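PDB 2QSV: uncharacterized protein from Porphyromonas gingivalis, which is of unknown function, possibly a cysteine-type peptidase, and carries Ig-like domains in its C-terminal part, the piece described here. Local coordinates for residues M120-L131 with R212-L220; E141-L152 with R168-L179. All coordinates share one frame; numbering follows the deposited sequence.

Interaction 1 (M120-L131 with R212-L220); sequences MELSTYLDMGQL and RRIKVKAEL
Tyr-125 to Gln-130 runs parallel to Arg-212 to Glu-219, the strand axes 4.6 Å apart at an angle of 8°, and backbone hydrogen bonds pass from Lys-215 N to Thr-124 O at one end to Leu-131 N to Glu-219 O at the other. A beta bulge between Asp-127 and Gln-130 shifts the register by one. Gly-129 there has a positive phi (66°), which suits glycine, and its N is held by Asp-127 OD1 (3.1 Å) in an Asx turn; water 2 sits within hydrogen-bonding distance of both Asp-127 OD1 and Glu-219 OE2, though its protons may be shared with other acceptors. On the face of Tyr-125 and Asp-127, Lys-217, extended beyond CG, runs obliquely to Tyr-125 and brings NZ to the ring's edge, where it donates to Tyr-125 OH (2.8 Å). Lys-215, on the same face, bends away to a salt bridge with Asp-199. The face of Leu-126 and Val-216 is apolar, Met-128 SE resting on Val-216 CG1 (4.0 Å); farther along, Leu-131 CD1 packs on Ala-218 CB. Before the strand, Leu-122 forks, CD2 meeting Ile-214 CD1 (3.5 Å) and CD1 lying over one guanidinium face of Arg-212. The bend of Arg-212 at chi2 (74°) brings NH1 to Met-120 O (3.0 Å), near the guanidinium plane, while water 1 links NH2 to Leu-122 N. A first strand that leaves one sheet and joins the other parallel to the last strand is characteristic of Ig-like beta sandwiches.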
loop_
_atom_site.group_PDB
_atom_site.type_symbol
_atom_site.label_atom_id
_atom_site.label_comp_id
_atom_site.label_asym_id
_atom_site.label_seq_id
_atom_site.Cartn_x
_atom_site.Cartn_y
_atom_site.Cartn_z
HETATM N N MSE A 120 19.271 7.258 4.398
HETATM C CA MSE A 120 18.567 6.942 5.645
HETATM C C MSE A 120 19.288 5.859 6.444
HETATM O O MSE A 120 19.582 4.763 5.907
HETATM C CB MSE A 120 17.092 6.546 5.353
HETATM C CG MSE A 120 16.213 6.362 6.658
HETATM SE SE MSE A 120 14.353 6.615 6.298
HETATM C CE MSE A 120 14.172 4.812 5.417
ATOM N N GLU A 121 19.545 6.147 7.716
ATOM C CA GLU A 121 20.025 5.147 8.631
ATOM C C GLU A 121 19.022 4.989 9.779
ATOM O O GLU A 121 18.605 5.976 10.394
ATOM C CB GLU A 121 21.414 5.552 9.116
ATOM C CG GLU A 121 21.983 4.685 10.178
ATOM C CD GLU A 121 23.284 5.239 10.718
ATOM O OE1 GLU A 121 24.216 5.458 9.896
ATOM O OE2 GLU A 121 23.377 5.429 11.956
ATOM N N LEU A 122 18.606 3.740 10.044
ATOM C CA LEU A 122 17.695 3.419 11.166
ATOM C C LEU A 122 17.738 1.915 11.496
ATOM O O LEU A 122 18.227 1.090 10.717
ATOM C CB LEU A 122 16.206 3.802 10.907
ATOM C CG LEU A 122 15.449 3.577 9.562
ATOM C CD1 LEU A 122 16.044 2.562 8.573
ATOM C CD2 LEU A 122 13.989 3.439 9.664
ATOM N N SER A 123 17.133 1.601 12.621
ATOM C CA SER A 123 16.874 0.242 13.001
ATOM C C SER A 123 15.702 -0.303 12.186
ATOM O O SER A 123 14.644 0.320 12.051
ATOM C CB SER A 123 16.582 0.226 14.501
ATOM O OG SER A 123 15.979 -1.025 14.817
ATOM N N THR A 124 15.913 -1.456 11.574
ATOM C CA THR A 124 14.858 -2.054 10.740
ATOM C C THR A 124 14.216 -3.323 11.341
ATOM O O THR A 124 13.493 -4.044 10.668
ATOM C CB THR A 124 15.321 -2.266 9.298
ATOM O OG1 THR A 124 16.561 -2.973 9.303
ATOM C CG2 THR A 124 15.493 -0.888 8.575
ATOM N N TYR A 125 14.485 -3.562 12.615
ATOM C CA TYR A 125 13.974 -4.716 13.318
ATOM C C TYR A 125 13.685 -4.279 14.733
ATOM O O TYR A 125 14.588 -3.889 15.465
ATOM C CB TYR A 125 14.997 -5.854 13.288
ATOM C CG TYR A 125 14.480 -7.163 13.921
ATOM C CD1 TYR A 125 13.790 -8.107 13.169
ATOM C CD2 TYR A 125 14.698 -7.440 15.274
ATOM C CE1 TYR A 125 13.329 -9.328 13.749
ATOM C CE2 TYR A 125 14.241 -8.643 15.867
ATOM C CZ TYR A 125 13.559 -9.575 15.094
ATOM O OH TYR A 125 13.115 -10.763 15.684
ATOM N N LEU A 126 12.428 -4.310 15.119
ATOM C CA LEU A 126 12.064 -3.941 16.463
ATOM C C LEU A 126 11.197 -5.047 17.094
ATOM O O LEU A 126 10.059 -5.271 16.674
ATOM C CB LEU A 126 11.288 -2.593 16.471
ATOM C CG LEU A 126 10.665 -2.171 17.822
ATOM C CD1 LEU A 126 11.724 -1.904 18.902
ATOM C CD2 LEU A 126 9.768 -0.921 17.678
ATOM N N ASP A 127 11.721 -5.709 18.120
ATOM C CA ASP A 127 10.911 -6.696 18.844
ATOM C C ASP A 127 10.460 -6.057 20.130
ATOM O O ASP A 127 11.272 -5.816 21.027
ATOM C CB ASP A 127 11.706 -8.000 19.100
ATOM C CG ASP A 127 10.809 -9.177 19.593
ATOM O OD1 ASP A 127 9.675 -8.971 20.111
ATOM O OD2 ASP A 127 11.268 -10.323 19.441
HETATM N N MSE A 128 9.175 -5.731 20.218
HETATM C CA MSE A 128 8.651 -5.077 21.414
HETATM C C MSE A 128 8.369 -6.002 22.605
HETATM O O MSE A 128 7.983 -5.536 23.684
HETATM C CB MSE A 128 7.420 -4.274 21.066
HETATM C CG MSE A 128 7.746 -3.236 20.021
HETATM SE SE MSE A 128 6.259 -2.132 19.665
HETATM C CE MSE A 128 5.767 -1.515 21.399
ATOM N N GLY A 129 8.604 -7.290 22.420
ATOM C CA GLY A 129 8.329 -8.285 23.448
ATOM C C GLY A 129 6.852 -8.448 23.788
ATOM O O GLY A 129 5.968 -8.267 22.937
ATOM N N GLN A 130 6.602 -8.785 25.051
ATOM C CA GLN A 130 5.273 -9.040 25.581
ATOM C C GLN A 130 4.642 -7.760 26.104
ATOM O O GLN A 130 5.233 -7.066 26.922
ATOM C CB GLN A 130 5.350 -10.106 26.681
ATOM C CG GLN A 130 4.068 -10.305 27.470
ATOM C CD GLN A 130 4.058 -11.610 28.241
ATOM O OE1 GLN A 130 3.672 -12.658 27.710
ATOM N NE2 GLN A 130 4.481 -11.554 29.497
ATOM N N LEU A 131 3.435 -7.458 25.622
ATOM C CA LEU A 131 2.760 -6.197 25.930
ATOM C C LEU A 131 1.790 -6.241 27.110
ATOM O O LEU A 131 1.540 -5.197 27.732
ATOM C CB LEU A 131 2.011 -5.669 24.703
ATOM C CG LEU A 131 2.747 -5.505 23.375
ATOM C CD1 LEU A 131 1.819 -4.847 22.398
ATOM C CD2 LEU A 131 4.000 -4.677 23.534
ATOM N N ARG A 212 11.831 1.373 2.326
ATOM C CA ARG A 212 12.537 0.796 3.464
ATOM C C ARG A 212 11.511 0.190 4.407
ATOM O O ARG A 212 10.463 0.749 4.568
ATOM C CB ARG A 212 13.342 1.922 4.150
ATOM C CG ARG A 212 14.535 1.416 4.884
ATOM C CD ARG A 212 15.672 0.985 3.940
ATOM N NE ARG A 212 16.668 0.485 4.850
ATOM C CZ ARG A 212 17.559 1.260 5.471
ATOM N NH1 ARG A 212 17.611 2.606 5.210
ATOM N NH2 ARG A 212 18.414 0.683 6.302
ATOM N N ARG A 213 11.758 -0.996 4.970
ATOM C CA ARG A 213 10.786 -1.611 5.854
ATOM C C ARG A 213 11.369 -1.949 7.185
ATOM O O ARG A 213 12.482 -2.463 7.295
ATOM C CB ARG A 213 10.126 -2.871 5.238
ATOM C CG ARG A 213 9.328 -2.595 4.030
ATOM C CD ARG A 213 8.960 -3.942 3.457
ATOM N NE ARG A 213 8.034 -3.906 2.342
ATOM C CZ ARG A 213 8.390 -4.007 1.073
ATOM N NH1 ARG A 213 9.651 -4.044 0.735
ATOM N NH2 ARG A 213 7.475 -4.022 0.148
ATOM N N ILE A 214 10.607 -1.606 8.202
ATOM C CA ILE A 214 10.936 -1.938 9.535
ATOM C C ILE A 214 9.994 -3.057 9.965
ATOM O O ILE A 214 8.770 -2.887 9.927
ATOM C CB ILE A 214 10.692 -0.721 10.499
ATOM C CG1 ILE A 214 11.586 0.456 10.100
ATOM C CG2 ILE A 214 11.018 -1.101 11.944
ATOM C CD1 ILE A 214 11.117 1.737 10.785
ATOM N N LYS A 215 10.563 -4.183 10.371
ATOM C CA LYS A 215 9.756 -5.259 10.953
ATOM C C LYS A 215 9.565 -5.042 12.440
ATOM O O LYS A 215 10.520 -4.942 13.192
ATOM C CB LYS A 215 10.393 -6.638 10.719
ATOM C CG LYS A 215 9.736 -7.758 11.597
ATOM C CD LYS A 215 8.262 -8.029 11.203
ATOM C CE LYS A 215 8.150 -8.591 9.787
ATOM N NZ LYS A 215 6.921 -8.210 9.081
ATOM N N VAL A 216 8.317 -4.936 12.849
ATOM C CA VAL A 216 7.940 -4.804 14.229
ATOM C C VAL A 216 7.261 -6.111 14.725
ATOM O O VAL A 216 6.322 -6.627 14.096
ATOM C CB VAL A 216 6.983 -3.609 14.416
ATOM C CG1 VAL A 216 6.591 -3.411 15.902
ATOM C CG2 VAL A 216 7.618 -2.297 13.849
ATOM N N LYS A 217 7.756 -6.627 15.835
ATOM C CA LYS A 217 7.179 -7.775 16.539
ATOM C C LYS A 217 6.662 -7.407 17.915
ATOM O O LYS A 217 7.242 -6.559 18.620
ATOM C CB LYS A 217 8.211 -8.875 16.679
ATOM C CG LYS A 217 8.509 -9.555 15.391
ATOM C CD LYS A 217 9.636 -10.579 15.607
ATOM C CE LYS A 217 9.953 -11.231 14.282
ATOM N NZ LYS A 217 11.056 -12.211 14.489
ATOM N N ALA A 218 5.545 -8.033 18.281
ATOM C CA ALA A 218 4.906 -7.837 19.566
ATOM C C ALA A 218 4.081 -9.097 19.909
ATOM O O ALA A 218 3.573 -9.767 19.012
ATOM C CB ALA A 218 4.021 -6.592 19.531
ATOM N N GLU A 219 3.987 -9.429 21.194
ATOM C CA GLU A 219 3.116 -10.529 21.665
ATOM C C GLU A 219 2.291 -10.094 22.867
ATOM O O GLU A 219 2.687 -9.170 23.602
ATOM C CB GLU A 219 3.910 -11.816 21.944
ATOM C CG GLU A 219 4.996 -11.678 22.979
ATOM C CD GLU A 219 6.059 -12.786 22.880
ATOM O OE1 GLU A 219 5.677 -13.983 22.942
ATOM O OE2 GLU A 219 7.273 -12.449 22.754
ATOM N N LEU A 220 1.138 -10.731 23.064
ATOM C CA LEU A 220 0.202 -10.292 24.103
ATOM C C LEU A 220 0.760 -10.345 25.530
ATOM O O LEU A 220 1.533 -11.234 25.856
ATOM C CB LEU A 220 -1.125 -11.055 24.013
ATOM C CG LEU A 220 -2.039 -10.574 22.893
ATOM C CD1 LEU A 220 -3.310 -11.410 22.867
ATOM C CD2 LEU A 220 -2.369 -9.109 23.088
HETATM O O HOH W 1 20.324 1.782 8.277
HETATM O O HOH W 2 7.317 -10.137 20.713
#

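Interaction 2 (E141-L152 with R168-L179); sequences EIRNVGAGPLRL and RTEIKPGGSTLL
Leu-152 and Ile-171 meet in the apolar centre, leucine CG against isoleucine CD1 (4.0 Å), while in the facing sheet Ile-142 CD1 packs on Leu-179 CB of the neighbouring strand. Branched aliphatic chains suit this interior, which Met-120 also lines. Around them run two separate antiparallel ladders, Glu-141 to Arg-143 with Ser-176 to Leu-178, and Leu-150 to Leu-152 with Thr-169 to Ile-171. Buried Asn-144 ties them together. With CG anti to the backbone N (chi1 178°), its amide turns inward: ND2 gives a nearly straight bond to Gly-148 O (2.7 Å), in the amide plane, and a more bent one to Ile-171 O (2.9 Å, 136°), a carbonyl that also accepts from Leu-150 N. OD1 takes Gly-146 N in an Asx turn, and Val-119 N as well, so both ends of the amide are satisfied. Pro-173 lies against the carbonyls of Gly-146 to Gly-148 and takes the second position of the type II turn from Lys-172 to Gly-175, whose third holds Gly-174 at positive phi. At the polar rim Ser-176 OG donates to Glu-141 OE2 (2.6 Å), and Arg-151 NH1 makes a long salt bridge with Glu-170 OE1 (3.6 Å). Two neighbouring loops, each carrying the chain from one sheet to the other, close this end of the sandwich as in other Ig-like domains.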
loop_
_atom_site.group_PDB
_atom_site.type_symbol
_atom_site.label_atom_id
_atom_site.label_comp_id
_atom_site.label_asym_id
_atom_site.label_seq_id
_atom_site.Cartn_x
_atom_site.Cartn_y
_atom_site.Cartn_z
ATOM N N GLU A 141 14.877 6.105 15.929
ATOM C CA GLU A 141 15.548 7.274 15.407
ATOM C C GLU A 141 15.911 7.082 13.951
ATOM O O GLU A 141 16.561 6.095 13.544
ATOM C CB GLU A 141 16.798 7.611 16.255
ATOM C CG GLU A 141 17.518 8.863 15.715
ATOM C CD GLU A 141 18.678 9.356 16.591
ATOM O OE1 GLU A 141 19.429 8.563 17.146
ATOM O OE2 GLU A 141 18.875 10.563 16.669
ATOM N N ILE A 142 15.462 8.010 13.142
ATOM C CA ILE A 142 15.785 7.975 11.764
ATOM C C ILE A 142 16.837 9.035 11.474
ATOM O O ILE A 142 16.595 10.210 11.683
ATOM C CB ILE A 142 14.545 8.232 10.895
ATOM C CG1 ILE A 142 13.510 7.079 11.044
ATOM C CG2 ILE A 142 14.992 8.490 9.442
ATOM C CD1 ILE A 142 12.210 7.340 10.204
ATOM N N ARG A 143 17.932 8.609 10.869
ATOM C CA ARG A 143 19.058 9.455 10.711
ATOM C C ARG A 143 19.305 9.729 9.228
ATOM O O ARG A 143 19.203 8.811 8.397
ATOM C CB ARG A 143 20.233 8.722 11.312
ATOM C CG ARG A 143 21.240 9.609 11.887
ATOM C CD ARG A 143 22.365 8.821 12.491
ATOM N NE ARG A 143 23.616 9.428 12.064
ATOM C CZ ARG A 143 24.828 9.018 12.421
ATOM N NH1 ARG A 143 24.957 7.958 13.217
ATOM N NH2 ARG A 143 25.914 9.632 11.935
ATOM N N ASN A 144 19.625 10.984 8.895
ATOM C CA ASN A 144 20.122 11.311 7.551
ATOM C C ASN A 144 21.628 11.425 7.527
ATOM O O ASN A 144 22.252 12.323 8.188
ATOM C CB ASN A 144 19.421 12.593 6.973
ATOM C CG ASN A 144 19.955 12.982 5.585
ATOM O OD1 ASN A 144 20.482 12.142 4.858
ATOM N ND2 ASN A 144 19.780 14.242 5.197
ATOM N N VAL A 145 22.266 10.532 6.758
ATOM C CA VAL A 145 23.703 10.560 6.639
ATOM C C VAL A 145 24.077 10.968 5.240
ATOM O O VAL A 145 25.218 10.881 4.886
ATOM C CB VAL A 145 24.446 9.249 7.125
ATOM C CG1 VAL A 145 24.176 8.989 8.594
ATOM C CG2 VAL A 145 24.078 8.013 6.239
ATOM N N GLY A 146 23.119 11.413 4.442
ATOM C CA GLY A 146 23.426 11.821 3.079
ATOM C C GLY A 146 23.980 13.267 3.011
ATOM O O GLY A 146 24.285 13.891 4.050
ATOM N N ALA A 147 24.078 13.771 1.794
ATOM C CA ALA A 147 24.603 15.120 1.490
ATOM C C ALA A 147 23.472 16.121 1.254
ATOM O O ALA A 147 23.689 17.297 1.319
ATOM C CB ALA A 147 25.567 15.070 0.270
ATOM N N GLY A 148 22.272 15.617 0.981
ATOM C CA GLY A 148 21.082 16.389 0.766
ATOM C C GLY A 148 20.039 16.086 1.845
ATOM O O GLY A 148 20.248 15.213 2.711
ATOM N N PRO A 149 18.905 16.811 1.801
ATOM C CA PRO A 149 17.822 16.596 2.766
ATOM C C PRO A 149 17.158 15.228 2.476
ATOM O O PRO A 149 16.895 14.876 1.317
ATOM C CB PRO A 149 16.827 17.747 2.481
ATOM C CG PRO A 149 17.154 18.238 1.126
ATOM C CD PRO A 149 18.562 17.828 0.777
ATOM N N LEU A 150 16.940 14.474 3.537
ATOM C CA LEU A 150 16.210 13.216 3.476
ATOM C C LEU A 150 14.745 13.535 3.618
ATOM O O LEU A 150 14.345 14.181 4.610
ATOM C CB LEU A 150 16.660 12.303 4.606
ATOM C CG LEU A 150 15.929 10.945 4.791
ATOM C CD1 LEU A 150 16.194 9.999 3.596
ATOM C CD2 LEU A 150 16.391 10.293 6.139
ATOM N N ARG A 151 13.950 13.131 2.624
ATOM C CA ARG A 151 12.522 13.343 2.619
ATOM C C ARG A 151 11.752 12.039 2.803
ATOM O O ARG A 151 12.064 11.055 2.121
ATOM C CB ARG A 151 12.122 13.961 1.279
ATOM C CG ARG A 151 12.754 15.352 1.046
ATOM C CD ARG A 151 12.398 15.872 -0.359
ATOM N NE ARG A 151 13.319 16.943 -0.728
ATOM C CZ ARG A 151 13.302 18.159 -0.179
ATOM N NH1 ARG A 151 12.414 18.458 0.766
ATOM N NH2 ARG A 151 14.180 19.082 -0.556
ATOM N N LEU A 152 10.785 12.037 3.711
ATOM C CA LEU A 152 9.977 10.860 3.988
ATOM C C LEU A 152 8.668 11.092 3.280
ATOM O O LEU A 152 7.813 11.826 3.782
ATOM C CB LEU A 152 9.759 10.647 5.497
ATOM C CG LEU A 152 10.955 10.639 6.430
ATOM C CD1 LEU A 152 10.553 10.316 7.890
ATOM C CD2 LEU A 152 12.115 9.741 5.963
ATOM N N ARG A 168 9.131 14.593 11.941
ATOM C CA ARG A 168 9.376 15.448 10.789
ATOM C C ARG A 168 9.436 14.605 9.548
ATOM O O ARG A 168 9.778 13.414 9.623
ATOM C CB ARG A 168 10.787 16.078 10.903
ATOM C CG ARG A 168 10.892 17.182 11.901
ATOM C CD ARG A 168 12.340 17.830 11.831
ATOM N NE ARG A 168 12.536 18.452 10.539
ATOM C CZ ARG A 168 12.004 19.616 10.181
ATOM N NH1 ARG A 168 11.252 20.289 11.037
ATOM N NH2 ARG A 168 12.245 20.118 8.971
ATOM N N THR A 169 9.181 15.216 8.401
ATOM C CA THR A 169 9.281 14.498 7.129
ATOM C C THR A 169 10.409 15.013 6.263
ATOM O O THR A 169 10.591 14.528 5.130
ATOM C CB THR A 169 7.987 14.527 6.279
ATOM O OG1 THR A 169 7.620 15.884 6.039
ATOM C CG2 THR A 169 6.831 13.791 6.946
ATOM N N GLU A 170 11.161 15.985 6.776
ATOM C CA GLU A 170 12.366 16.427 6.081
ATOM C C GLU A 170 13.479 16.560 7.105
ATOM O O GLU A 170 13.307 17.216 8.158
ATOM C CB GLU A 170 12.152 17.716 5.293
ATOM C CG GLU A 170 13.412 18.127 4.502
ATOM C CD GLU A 170 13.366 19.577 3.996
ATOM O OE1 GLU A 170 12.246 20.161 3.961
ATOM O OE2 GLU A 170 14.440 20.136 3.623
ATOM N N ILE A 171 14.595 15.894 6.807
ATOM C CA ILE A 171 15.702 15.759 7.739
ATOM C C ILE A 171 16.962 16.252 7.091
ATOM O O ILE A 171 17.403 15.726 6.043
ATOM C CB ILE A 171 15.865 14.322 8.301
ATOM C CG1 ILE A 171 14.569 13.903 9.047
ATOM C CG2 ILE A 171 16.937 14.257 9.408
ATOM C CD1 ILE A 171 13.591 13.079 8.190
ATOM N N LYS A 172 17.584 17.253 7.736
ATOM C CA LYS A 172 18.831 17.818 7.162
ATOM C C LYS A 172 20.007 16.845 7.337
ATOM O O LYS A 172 19.978 16.020 8.240
ATOM C CB LYS A 172 19.173 19.222 7.739
ATOM C CG LYS A 172 19.453 19.207 9.207
ATOM C CD LYS A 172 19.741 20.649 9.763
ATOM C CE LYS A 172 18.497 21.545 9.832
ATOM N NZ LYS A 172 18.892 22.963 10.197
ATOM N N PRO A 173 21.053 16.976 6.505
ATOM C CA PRO A 173 22.277 16.131 6.660
ATOM C C PRO A 173 22.852 16.133 8.065
ATOM O O PRO A 173 23.001 17.216 8.679
ATOM C CB PRO A 173 23.271 16.722 5.662
ATOM C CG PRO A 173 22.426 17.473 4.661
ATOM C CD PRO A 173 21.145 17.893 5.352
ATOM N N GLY A 174 23.150 14.932 8.585
ATOM C CA GLY A 174 23.562 14.756 9.944
ATOM C C GLY A 174 22.497 14.866 11.000
ATOM O O GLY A 174 22.774 14.596 12.176
ATOM N N GLY A 175 21.286 15.253 10.593
ATOM C CA GLY A 175 20.180 15.339 11.522
ATOM C C GLY A 175 19.402 14.037 11.676
ATOM O O GLY A 175 19.688 13.029 11.013
ATOM N N SER A 176 18.425 14.063 12.568
ATOM C CA SER A 176 17.577 12.898 12.786
ATOM C C SER A 176 16.185 13.326 13.242
ATOM O O SER A 176 15.949 14.507 13.629
ATOM C CB SER A 176 18.227 11.940 13.771
ATOM O OG SER A 176 18.224 12.509 15.062
ATOM N N THR A 177 15.257 12.381 13.194
ATOM C CA THR A 177 13.900 12.605 13.692
ATOM C C THR A 177 13.450 11.307 14.387
ATOM O O THR A 177 14.043 10.248 14.181
ATOM C CB THR A 177 12.932 13.104 12.590
ATOM O OG1 THR A 177 11.754 13.607 13.196
ATOM C CG2 THR A 177 12.507 11.996 11.544
ATOM N N LEU A 178 12.448 11.388 15.238
ATOM C CA LEU A 178 11.896 10.158 15.826
ATOM C C LEU A 178 10.694 9.689 15.015
ATOM O O LEU A 178 9.856 10.496 14.593
ATOM C CB LEU A 178 11.489 10.414 17.282
ATOM C CG LEU A 178 12.688 10.564 18.197
ATOM C CD1 LEU A 178 12.252 10.795 19.625
ATOM C CD2 LEU A 178 13.524 9.328 18.097
ATOM N N LEU A 179 10.672 8.388 14.753
ATOM C CA LEU A 179 9.478 7.675 14.272
ATOM C C LEU A 179 8.742 7.183 15.486
ATOM O O LEU A 179 9.266 6.385 16.234
ATOM C CB LEU A 179 9.887 6.492 13.380
ATOM C CG LEU A 179 8.749 5.690 12.702
ATOM C CD1 LEU A 179 7.937 6.551 11.758
ATOM C CD2 LEU A 179 9.400 4.514 11.977
#

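Both interactions belong to the second Ig-like domain of the chain, with centres 19 Å apart. Interaction 2 lies wholly within the sequence between the two segments of interaction 1, which brings the start of the domain beside its final strand. Each spans both sheets: strands 120-121, 136-144 and 176-183 share one, while 125-130, 211-219, 150-157 and 170-171 share the other. Strand 120-121 pairs with 136-144, joining the two interactions directly, and Met-120 CG packs on Ile-142 CG2 as Ile-214 CD1 does on Leu-179 CD2 (3.5 Å). Interaction 1 thus forms one edge of the sandwich and interaction 2 closes an end, over a common apolar core.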